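Local atomic coordinates of putative uncharacterized protein (Dictyostelium purpureum, PDB entry 4R12), a protein that probably serves as an essential subunit of gamma-secretase, the complex that cleaves membrane proteins such as Notch receptors and amyloid precursor protein within the membrane. Residues A[38-43]-A[174-179]; A[375-380]-A[402-407]; A[465-470]-A[478-483]. All coordinates share one frame; numbering follows the deposited sequence.

Overall arrangement
The three contacts follow one another along the chain, each closing before the next opens, and none touches another. Contact 1 lies in the nicastrin small lobe, where the loops at the ends of the antiparallel neighbours 43-50 and 169-174 meet. Contact 2 lies in the large lobe, which resembles zinc exopeptidases, and joins the loops that follow strands 370-374 and 397-401. The centres of contact 1 and contact 2 are about 42 Å apart, on opposite sides of the chain's centre. Contact 3, between helix 452-463 and strand 495-496, is about 28 Å from contact 1 and about 33 Å from contact 2, centre to centre, and also lies across the chain's centre from contact 2. They are three separate loop-to-loop contacts in the probably extracellular part of nicastrin.

Contact 1 (A[38-43]-A[174-179]); sequences SKHGGN and DSFMQG
Ser38 meets Ser175 through two hydrogen bonds that use its backbone and its side chain separately. Ser38 N donates to Ser175 O at 2.9 Å in an almost straight bond (171°), although it approaches from above the carbonyl plane. Ser175 N donates to Ser38 OG, also at 2.9 Å; OG, held between the backbone N and the carbonyl carbon of Ser38 (chi1 67°), lies within reach of that N-H. The hydroxyl in turn donates to Lys39 O, so its role as acceptor from one segment and donor within the other is fixed.

Beside this polar pair, the imidazole of His40 points its edge at the ring of Phe176, with planes at 86° and centroids 5.1 Å apart. His40 CD2 lies over the centre of the phenyl face, a T-shaped arrangement, while Phe176 CD1 packs on His40 N at 3.6 Å.

The turn behind these groups is a type II beta turn from Lys39 to Gly42, closed by Gly42 N bonding to Lys39 O. That carbonyl oxygen receives Ser38 OG and Gly42 N from opposite faces of its plane. Asn43 OD1 accepts from Lys39 N at 2.7 Å, tying the start of the turn to the residue after it. Gly42 CA packs 3.3 Å from Asp174 OD1, so close that a beta carbon would collide with the carboxylate; the backbone angles of Gly42 also disfavour one. Outside the pair, Ser37 OG bonds to Met177 N, continuing the link between the loops.

The chemistry implies a type II turn leading into strand 43-50 of the small lobe, whose buried serine hydroxyl is engaged as both donor and acceptor, with an exposed aromatic pair alongside.

Contact 2 (A[375-380]-A[402-407]); sequences TTQTEL and DHDYKY
The carboxylate of Asp404 receives Thr375 and Thr376, whose side chains each cross that of Asp404 at about a right angle. CG of Asp404 lies anti to its backbone N, and the oxygens beyond it meet the threonines. Asp404 OD1 takes two bonds. Thr375 OG1 meets Asp404 OD1 nearly along its C-O axis at 2.7 Å. Thr376 N reaches Asp404 OD1 on the syn side, also at 2.7 Å, in a nearly straight bond (169°). This donor stands 30° out of the carboxylate plane. Asp404 OD2 uses its syn lone pair to accept from Thr376 OG1, again at 2.7 Å. Three donors therefore grip the two oxygens and restrict rotation of the carboxylate.

Gln377 and Tyr405 are turned quite differently. Their side chains run obliquely to one another, but the amide and ring planes are only 4° apart and stack face to face. Gln377 NE2 lies 3.6 Å above the phenol plane of Tyr405, over its centre, and Gln377 CD is 3.6 Å from Tyr405 CG. A bend at chi2 of Gln377 swings CD back over the ring.

Thr375 OG1 also accepts from Gln377 N at 3.1 Å, forming an ST turn that links the carboxylate site to the stacked amide. Tyr405 OH bonds to Glu126 N, and Trp127 meets its ring edge-to-face; these partners come from the small-lobe range.

The hydroxyl and amide donors would be expected to stabilise a negatively charged Asp404. Together with the amide-pi stack, they couple two surface loops of the large lobe, while Tyr405 extends the connection between lobes.

Contact 3 (A[465-470]-A[478-483]); sequences SITCFN and LNEVPN
Ile466 has CG1 anti to its backbone N (chi1 -170°), an orientation that sets CG2 between the backbone N and the carbonyl carbon, where this methyl meets the 478-483 segment. Ile466 CG2 lies 3.4 Å from Glu480 O and also reaches Asn479 O. Glu480 CG is anti to its carbonyl carbon (chi1 -60°); the chain, extended beyond CG, crosses that of Thr467 obliquely, with Glu480 OE2 3.8 Å from Thr467 CG2. Glu480 OE2 also has a weak hydrogen bond with Tyr476 OH.

One hydrogen bond joins the segments: Ile466 N donates to Glu480 O at 2.9 Å, with an N-H...O angle of 164° and the donor slightly tilted from the carbonyl plane. The same oxygen receives a CA-H...O contact from Ser465 CA at 3.3 Å. Pro482 CG closes against Ser465 N (3.7 Å) and approaches Ile466 CB.

Each backbone is shaped locally. Ile466 centres an inverse gamma turn, while Asn479 OD1 accepts from Val481 N in an Asx turn. Ile466 also packs on Leu504 of helix 500-512, and the Cys461-Cys468 disulfide ties its segment to helix 452-463.

Polar binding across the contact thus converges on a single carbonyl oxygen, with apolar packing of isoleucine and proline beside it joining two parts of one long loop region.

Contact 1 (A[38-43]-A[174-179])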
loop_
_atom_site.group_PDB
_atom_site.type_symbol
_atom_site.label_atom_id
_atom_site.label_comp_id
_atom_site.label_asym_id
_atom_site.label_seq_id
_atom_site.Cartn_x
_atom_site.Cartn_y
_atom_site.Cartn_z
ATOM N N SER A 38 23.242 -2.883 -6.238
ATOM C CA SER A 38 24.467 -3.572 -6.603
ATOM C C SER A 38 25.470 -2.547 -7.111
ATOM O O SER A 38 25.112 -1.398 -7.405
ATOM C CB SER A 38 24.209 -4.642 -7.670
ATOM O OG SER A 38 23.830 -4.046 -8.894
ATOM N N LYS A 39 26.731 -2.951 -7.190
ATOM C CA LYS A 39 27.716 -2.150 -7.892
ATOM C C LYS A 39 27.374 -2.164 -9.374
ATOM O O LYS A 39 26.591 -3.009 -9.850
ATOM C CB LYS A 39 29.134 -2.685 -7.661
ATOM C CG LYS A 39 29.707 -2.393 -6.272
ATOM C CD LYS A 39 30.121 -0.938 -6.142
ATOM C CE LYS A 39 30.752 -0.623 -4.780
ATOM N NZ LYS A 39 31.295 -1.850 -4.132
ATOM N N HIS A 40 27.944 -1.214 -10.101
ATOM C CA HIS A 40 27.850 -1.221 -11.548
ATOM C C HIS A 40 28.433 -2.540 -12.057
ATOM O O HIS A 40 29.567 -2.880 -11.727
ATOM C CB HIS A 40 28.597 -0.021 -12.141
ATOM C CG HIS A 40 28.310 0.210 -13.591
ATOM N ND1 HIS A 40 29.204 -0.115 -14.587
ATOM C CD2 HIS A 40 27.229 0.733 -14.213
ATOM C CE1 HIS A 40 28.689 0.202 -15.761
ATOM N NE2 HIS A 40 27.490 0.719 -15.561
ATOM N N GLY A 41 27.644 -3.299 -12.817
ATOM C CA GLY A 41 28.092 -4.585 -13.320
ATOM C C GLY A 41 27.727 -5.759 -12.423
ATOM O O GLY A 41 28.088 -6.896 -12.704
ATOM N N GLY A 42 27.034 -5.480 -11.325
ATOM C CA GLY A 42 26.526 -6.527 -10.450
ATOM C C GLY A 42 27.494 -7.013 -9.383
ATOM O O GLY A 42 28.672 -6.663 -9.382
ATOM N N ASN A 43 26.990 -7.828 -8.466
ATOM C CA ASN A 43 27.807 -8.373 -7.383
ATOM C C ASN A 43 27.763 -9.893 -7.391
ATOM O O ASN A 43 26.698 -10.492 -7.520
ATOM C CB ASN A 43 27.331 -7.857 -6.020
ATOM C CG ASN A 43 27.620 -6.380 -5.804
ATOM O OD1 ASN A 43 27.109 -5.519 -6.522
ATOM N ND2 ASN A 43 28.413 -6.080 -4.782
ATOM N N ASP A 174 22.354 -8.726 -9.811
ATOM C CA ASP A 174 22.324 -7.488 -10.587
ATOM C C ASP A 174 21.131 -6.625 -10.191
ATOM O O ASP A 174 19.979 -7.008 -10.416
ATOM C CB ASP A 174 22.240 -7.781 -12.091
ATOM C CG ASP A 174 23.355 -8.671 -12.576
ATOM O OD1 ASP A 174 24.519 -8.416 -12.212
ATOM O OD2 ASP A 174 23.066 -9.628 -13.326
ATOM N N SER A 175 21.407 -5.466 -9.607
ATOM C CA SER A 175 20.364 -4.501 -9.292
ATOM C C SER A 175 20.986 -3.127 -9.157
ATOM O O SER A 175 20.985 -2.535 -8.080
ATOM C CB SER A 175 19.611 -4.893 -8.010
ATOM O OG SER A 175 20.467 -4.882 -6.877
ATOM N N PHE A 176 21.531 -2.620 -10.261
ATOM C CA PHE A 176 22.197 -1.330 -10.243
ATOM C C PHE A 176 21.210 -0.176 -10.222
ATOM O O PHE A 176 20.421 -0.014 -11.149
ATOM C CB PHE A 176 23.127 -1.149 -11.443
ATOM C CG PHE A 176 23.803 0.195 -11.455
ATOM C CD1 PHE A 176 24.797 0.484 -10.531
ATOM C CD2 PHE A 176 23.419 1.178 -12.353
ATOM C CE1 PHE A 176 25.410 1.726 -10.513
ATOM C CE2 PHE A 176 24.035 2.431 -12.346
ATOM C CZ PHE A 176 25.027 2.701 -11.424
ATOM N N MET A 177 21.282 0.625 -9.161
ATOM C CA MET A 177 20.403 1.770 -8.971
ATOM C C MET A 177 21.082 3.043 -9.447
ATOM O O MET A 177 22.111 3.445 -8.908
ATOM C CB MET A 177 19.997 1.893 -7.495
ATOM C CG MET A 177 19.271 0.657 -6.956
ATOM S SD MET A 177 17.602 0.489 -7.630
ATOM C CE MET A 177 17.551 -1.275 -7.958
ATOM N N GLN A 178 20.514 3.673 -10.467
ATOM C CA GLN A 178 21.129 4.868 -11.037
ATOM C C GLN A 178 21.108 6.041 -10.070
ATOM O O GLN A 178 22.040 6.825 -10.030
ATOM C CB GLN A 178 20.434 5.275 -12.327
ATOM C CG GLN A 178 20.633 4.320 -13.467
ATOM C CD GLN A 178 20.196 4.932 -14.773
ATOM O OE1 GLN A 178 20.971 5.628 -15.433
ATOM N NE2 GLN A 178 18.944 4.698 -15.144
ATOM N N GLY A 179 20.037 6.152 -9.293
ATOM C CA GLY A 179 19.896 7.248 -8.354
ATOM C C GLY A 179 20.624 7.003 -7.045
ATOM O O GLY A 179 20.652 5.884 -6.530
#

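Contact 2 (A[375-380]-A[402-407])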
loop_
_atom_site.group_PDB
_atom_site.type_symbol
_atom_site.label_atom_id
_atom_site.label_comp_id
_atom_site.label_asym_id
_atom_site.label_seq_id
_atom_site.Cartn_x
_atom_site.Cartn_y
_atom_site.Cartn_z
ATOM N N THR A 375 -10.805 3.529 22.208
ATOM C CA THR A 375 -9.386 3.578 22.516
ATOM C C THR A 375 -9.149 4.281 23.862
ATOM O O THR A 375 -10.020 5.004 24.356
ATOM C CB THR A 375 -8.599 4.287 21.397
ATOM O OG1 THR A 375 -7.204 4.214 21.685
ATOM C CG2 THR A 375 -9.021 5.755 21.262
ATOM N N THR A 376 -7.980 4.040 24.462
ATOM C CA THR A 376 -7.570 4.712 25.703
ATOM C C THR A 376 -6.541 5.796 25.385
ATOM O O THR A 376 -6.103 6.564 26.262
ATOM C CB THR A 376 -6.980 3.708 26.722
ATOM O OG1 THR A 376 -5.827 3.064 26.158
ATOM C CG2 THR A 376 -8.013 2.649 27.091
ATOM N N GLN A 377 -6.156 5.853 24.112
ATOM C CA GLN A 377 -5.126 6.774 23.677
ATOM C C GLN A 377 -5.738 8.134 23.376
ATOM O O GLN A 377 -6.888 8.228 22.947
ATOM C CB GLN A 377 -4.389 6.199 22.452
ATOM C CG GLN A 377 -3.644 4.891 22.763
ATOM C CD GLN A 377 -2.720 5.017 23.991
ATOM O OE1 GLN A 377 -2.962 4.400 25.029
ATOM N NE2 GLN A 377 -1.662 5.808 23.863
ATOM N N THR A 378 -4.966 9.189 23.625
ATOM C CA THR A 378 -5.461 10.548 23.433
ATOM C C THR A 378 -4.926 11.202 22.167
ATOM O O THR A 378 -5.167 12.389 21.926
ATOM C CB THR A 378 -5.120 11.431 24.633
ATOM O OG1 THR A 378 -3.724 11.311 24.937
ATOM C CG2 THR A 378 -5.935 10.997 25.836
ATOM N N GLU A 379 -4.176 10.426 21.384
ATOM C CA GLU A 379 -3.748 10.816 20.048
ATOM C C GLU A 379 -4.278 9.790 19.051
ATOM O O GLU A 379 -4.262 8.593 19.337
ATOM C CB GLU A 379 -2.220 10.899 19.946
ATOM C CG GLU A 379 -1.556 11.921 20.858
ATOM C CD GLU A 379 -0.052 12.005 20.622
ATOM O OE1 GLU A 379 0.450 11.325 19.696
ATOM O OE2 GLU A 379 0.632 12.743 21.361
ATOM N N LEU A 380 -4.772 10.248 17.905
ATOM C CA LEU A 380 -5.093 9.328 16.816
ATOM C C LEU A 380 -3.836 8.587 16.363
ATOM O O LEU A 380 -2.738 9.129 16.447
ATOM C CB LEU A 380 -5.690 10.071 15.621
ATOM C CG LEU A 380 -7.118 10.604 15.654
ATOM C CD1 LEU A 380 -7.449 11.044 14.255
ATOM C CD2 LEU A 380 -8.121 9.544 16.122
ATOM N N ASP A 402 -7.691 -2.362 14.596
ATOM C CA ASP A 402 -7.708 -3.584 15.395
ATOM C C ASP A 402 -6.821 -3.481 16.637
ATOM O O ASP A 402 -6.416 -4.503 17.206
ATOM C CB ASP A 402 -7.289 -4.796 14.559
ATOM C CG ASP A 402 -5.945 -4.620 13.893
ATOM O OD1 ASP A 402 -5.173 -3.713 14.302
ATOM O OD2 ASP A 402 -5.673 -5.390 12.941
ATOM N N HIS A 403 -6.528 -2.256 17.063
ATOM C CA HIS A 403 -5.682 -2.064 18.236
ATOM C C HIS A 403 -6.101 -0.844 19.051
ATOM O O HIS A 403 -6.553 0.170 18.506
ATOM C CB HIS A 403 -4.216 -1.908 17.811
ATOM C CG HIS A 403 -3.998 -0.779 16.846
ATOM N ND1 HIS A 403 -3.526 0.460 17.235
ATOM C CD2 HIS A 403 -4.238 -0.687 15.519
ATOM C CE1 HIS A 403 -3.466 1.255 16.183
ATOM N NE2 HIS A 403 -3.895 0.586 15.128
ATOM N N ASP A 404 -5.918 -0.939 20.362
ATOM C CA ASP A 404 -6.113 0.211 21.239
ATOM C C ASP A 404 -4.894 1.124 21.111
ATOM O O ASP A 404 -4.983 2.230 20.558
ATOM C CB ASP A 404 -6.327 -0.241 22.686
ATOM C CG ASP A 404 -6.284 0.924 23.684
ATOM O OD1 ASP A 404 -6.558 2.076 23.276
ATOM O OD2 ASP A 404 -5.979 0.682 24.867
ATOM N N TYR A 405 -3.753 0.661 21.607
ATOM C CA TYR A 405 -2.505 1.409 21.439
ATOM C C TYR A 405 -1.565 0.663 20.467
ATOM O O TYR A 405 -1.702 0.798 19.248
ATOM C CB TYR A 405 -1.847 1.651 22.813
ATOM C CG TYR A 405 -0.557 2.454 22.789
ATOM C CD1 TYR A 405 -0.172 3.173 21.664
ATOM C CD2 TYR A 405 0.288 2.481 23.901
ATOM C CE1 TYR A 405 1.016 3.896 21.637
ATOM C CE2 TYR A 405 1.481 3.204 23.886
ATOM C CZ TYR A 405 1.837 3.906 22.746
ATOM O OH TYR A 405 3.011 4.618 22.714
ATOM N N LYS A 406 -0.617 -0.107 21.002
ATOM C CA LYS A 406 0.336 -0.884 20.193
ATOM C C LYS A 406 -0.362 -1.682 19.074
ATOM O O LYS A 406 -1.358 -2.364 19.317
ATOM C CB LYS A 406 1.131 -1.833 21.113
ATOM C CG LYS A 406 1.928 -2.925 20.419
ATOM C CD LYS A 406 2.693 -3.811 21.441
ATOM C CE LYS A 406 3.629 -4.800 20.717
ATOM N NZ LYS A 406 4.813 -5.186 21.540
ATOM N N TYR A 407 0.154 -1.570 17.852
ATOM C CA TYR A 407 -0.393 -2.302 16.705
ATOM C C TYR A 407 -0.626 -3.778 17.015
ATOM O O TYR A 407 0.213 -4.422 17.642
ATOM C CB TYR A 407 0.566 -2.209 15.501
ATOM C CG TYR A 407 0.544 -0.919 14.704
ATOM C CD1 TYR A 407 -0.429 0.056 14.912
ATOM C CD2 TYR A 407 1.493 -0.692 13.708
ATOM C CE1 TYR A 407 -0.440 1.232 14.153
ATOM C CE2 TYR A 407 1.485 0.471 12.946
ATOM C CZ TYR A 407 0.522 1.432 13.180
ATOM O OH TYR A 407 0.521 2.583 12.414
#

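Contact 3 (A[465-470]-A[478-483])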
loop_
_atom_site.group_PDB
_atom_site.type_symbol
_atom_site.label_atom_id
_atom_site.label_comp_id
_atom_site.label_asym_id
_atom_site.label_seq_id
_atom_site.Cartn_x
_atom_site.Cartn_y
_atom_site.Cartn_z
ATOM N N SER A 465 -2.727 -14.242 -4.097
ATOM C CA SER A 465 -2.389 -14.444 -5.511
ATOM C C SER A 465 -3.331 -13.625 -6.385
ATOM O O SER A 465 -4.520 -13.909 -6.459
ATOM C CB SER A 465 -2.464 -15.931 -5.885
ATOM O OG SER A 465 -2.045 -16.135 -7.225
ATOM N N ILE A 466 -2.792 -12.600 -7.032
ATOM C CA ILE A 466 -3.623 -11.558 -7.620
ATOM C C ILE A 466 -4.036 -11.916 -9.069
ATOM O O ILE A 466 -3.745 -11.213 -10.031
ATOM C CB ILE A 466 -2.898 -10.185 -7.521
ATOM C CG1 ILE A 466 -3.835 -9.037 -7.908
ATOM C CG2 ILE A 466 -1.557 -10.188 -8.284
ATOM C CD1 ILE A 466 -3.414 -7.690 -7.361
ATOM N N THR A 467 -4.773 -13.011 -9.191
ATOM C CA THR A 467 -5.173 -13.522 -10.497
ATOM C C THR A 467 -6.656 -13.270 -10.829
ATOM O O THR A 467 -7.143 -13.691 -11.883
ATOM C CB THR A 467 -4.872 -15.026 -10.570
ATOM O OG1 THR A 467 -5.531 -15.687 -9.477
ATOM C CG2 THR A 467 -3.346 -15.267 -10.468
ATOM N N CYS A 468 -7.367 -12.584 -9.939
ATOM C CA CYS A 468 -8.815 -12.401 -10.090
ATOM C C CYS A 468 -9.170 -11.252 -11.031
ATOM O O CYS A 468 -8.388 -10.323 -11.214
ATOM C CB CYS A 468 -9.470 -12.148 -8.733
ATOM S SG CYS A 468 -9.084 -10.518 -8.000
ATOM N N PHE A 469 -10.353 -11.348 -11.633
ATOM C CA PHE A 469 -10.948 -10.286 -12.447
ATOM C C PHE A 469 -10.063 -9.784 -13.568
ATOM O O PHE A 469 -10.144 -8.621 -13.964
ATOM C CB PHE A 469 -11.356 -9.108 -11.563
ATOM C CG PHE A 469 -12.414 -9.465 -10.574
ATOM C CD1 PHE A 469 -13.624 -9.992 -11.006
ATOM C CD2 PHE A 469 -12.194 -9.321 -9.220
ATOM C CE1 PHE A 469 -14.607 -10.346 -10.099
ATOM C CE2 PHE A 469 -13.169 -9.659 -8.305
ATOM C CZ PHE A 469 -14.381 -10.181 -8.749
ATOM N N ASN A 470 -9.239 -10.665 -14.108
ATOM C CA ASN A 470 -8.365 -10.241 -15.185
ATOM C C ASN A 470 -9.177 -9.925 -16.448
ATOM O O ASN A 470 -8.685 -9.235 -17.333
ATOM C CB ASN A 470 -7.306 -11.301 -15.470
ATOM C CG ASN A 470 -6.221 -10.796 -16.395
ATOM O OD1 ASN A 470 -6.142 -11.206 -17.547
ATOM N ND2 ASN A 470 -5.378 -9.892 -15.892
ATOM N N LEU A 478 2.759 -9.264 -14.165
ATOM C CA LEU A 478 4.069 -9.933 -14.180
ATOM C C LEU A 478 4.356 -10.671 -12.865
ATOM O O LEU A 478 4.981 -11.729 -12.850
ATOM C CB LEU A 478 5.171 -8.915 -14.459
ATOM C CG LEU A 478 5.049 -8.192 -15.809
ATOM C CD1 LEU A 478 6.084 -7.076 -15.954
ATOM C CD2 LEU A 478 5.149 -9.189 -16.966
ATOM N N ASN A 479 3.876 -10.100 -11.768
ATOM C CA ASN A 479 4.082 -10.649 -10.441
ATOM C C ASN A 479 2.726 -11.040 -9.838
ATOM O O ASN A 479 1.854 -10.191 -9.645
ATOM C CB ASN A 479 4.826 -9.617 -9.564
ATOM C CG ASN A 479 5.040 -10.096 -8.124
ATOM O OD1 ASN A 479 4.826 -11.262 -7.807
ATOM N ND2 ASN A 479 5.483 -9.179 -7.247
ATOM N N GLU A 480 2.534 -12.323 -9.550
ATOM C CA GLU A 480 1.247 -12.774 -9.026
ATOM C C GLU A 480 1.169 -12.614 -7.524
ATOM O O GLU A 480 0.118 -12.820 -6.936
ATOM C CB GLU A 480 0.981 -14.238 -9.407
ATOM C CG GLU A 480 0.946 -14.464 -10.920
ATOM C CD GLU A 480 0.510 -15.880 -11.289
ATOM O OE1 GLU A 480 0.817 -16.826 -10.533
ATOM O OE2 GLU A 480 -0.153 -16.037 -12.333
ATOM N N VAL A 481 2.272 -12.250 -6.882
ATOM C CA VAL A 481 2.177 -11.868 -5.469
ATOM C C VAL A 481 1.518 -10.509 -5.407
ATOM O O VAL A 481 2.008 -9.568 -6.020
ATOM C CB VAL A 481 3.552 -11.798 -4.770
ATOM C CG1 VAL A 481 3.376 -11.323 -3.305
ATOM C CG2 VAL A 481 4.251 -13.143 -4.826
ATOM N N PRO A 482 0.393 -10.392 -4.683
ATOM C CA PRO A 482 -0.190 -9.052 -4.575
ATOM C C PRO A 482 0.818 -8.109 -3.927
ATOM O O PRO A 482 1.390 -8.474 -2.900
ATOM C CB PRO A 482 -1.406 -9.243 -3.655
ATOM C CG PRO A 482 -1.621 -10.739 -3.568
ATOM C CD PRO A 482 -0.301 -11.384 -3.844
ATOM N N ASN A 483 1.074 -6.955 -4.527
ATOM C CA ASN A 483 1.962 -5.990 -3.890
ATOM C C ASN A 483 1.464 -4.575 -4.139
ATOM O O ASN A 483 1.245 -4.185 -5.277
ATOM C CB ASN A 483 3.412 -6.164 -4.371
ATOM C CG ASN A 483 3.571 -6.008 -5.886
ATOM O OD1 ASN A 483 4.194 -5.050 -6.356
ATOM N ND2 ASN A 483 3.057 -6.975 -6.650
#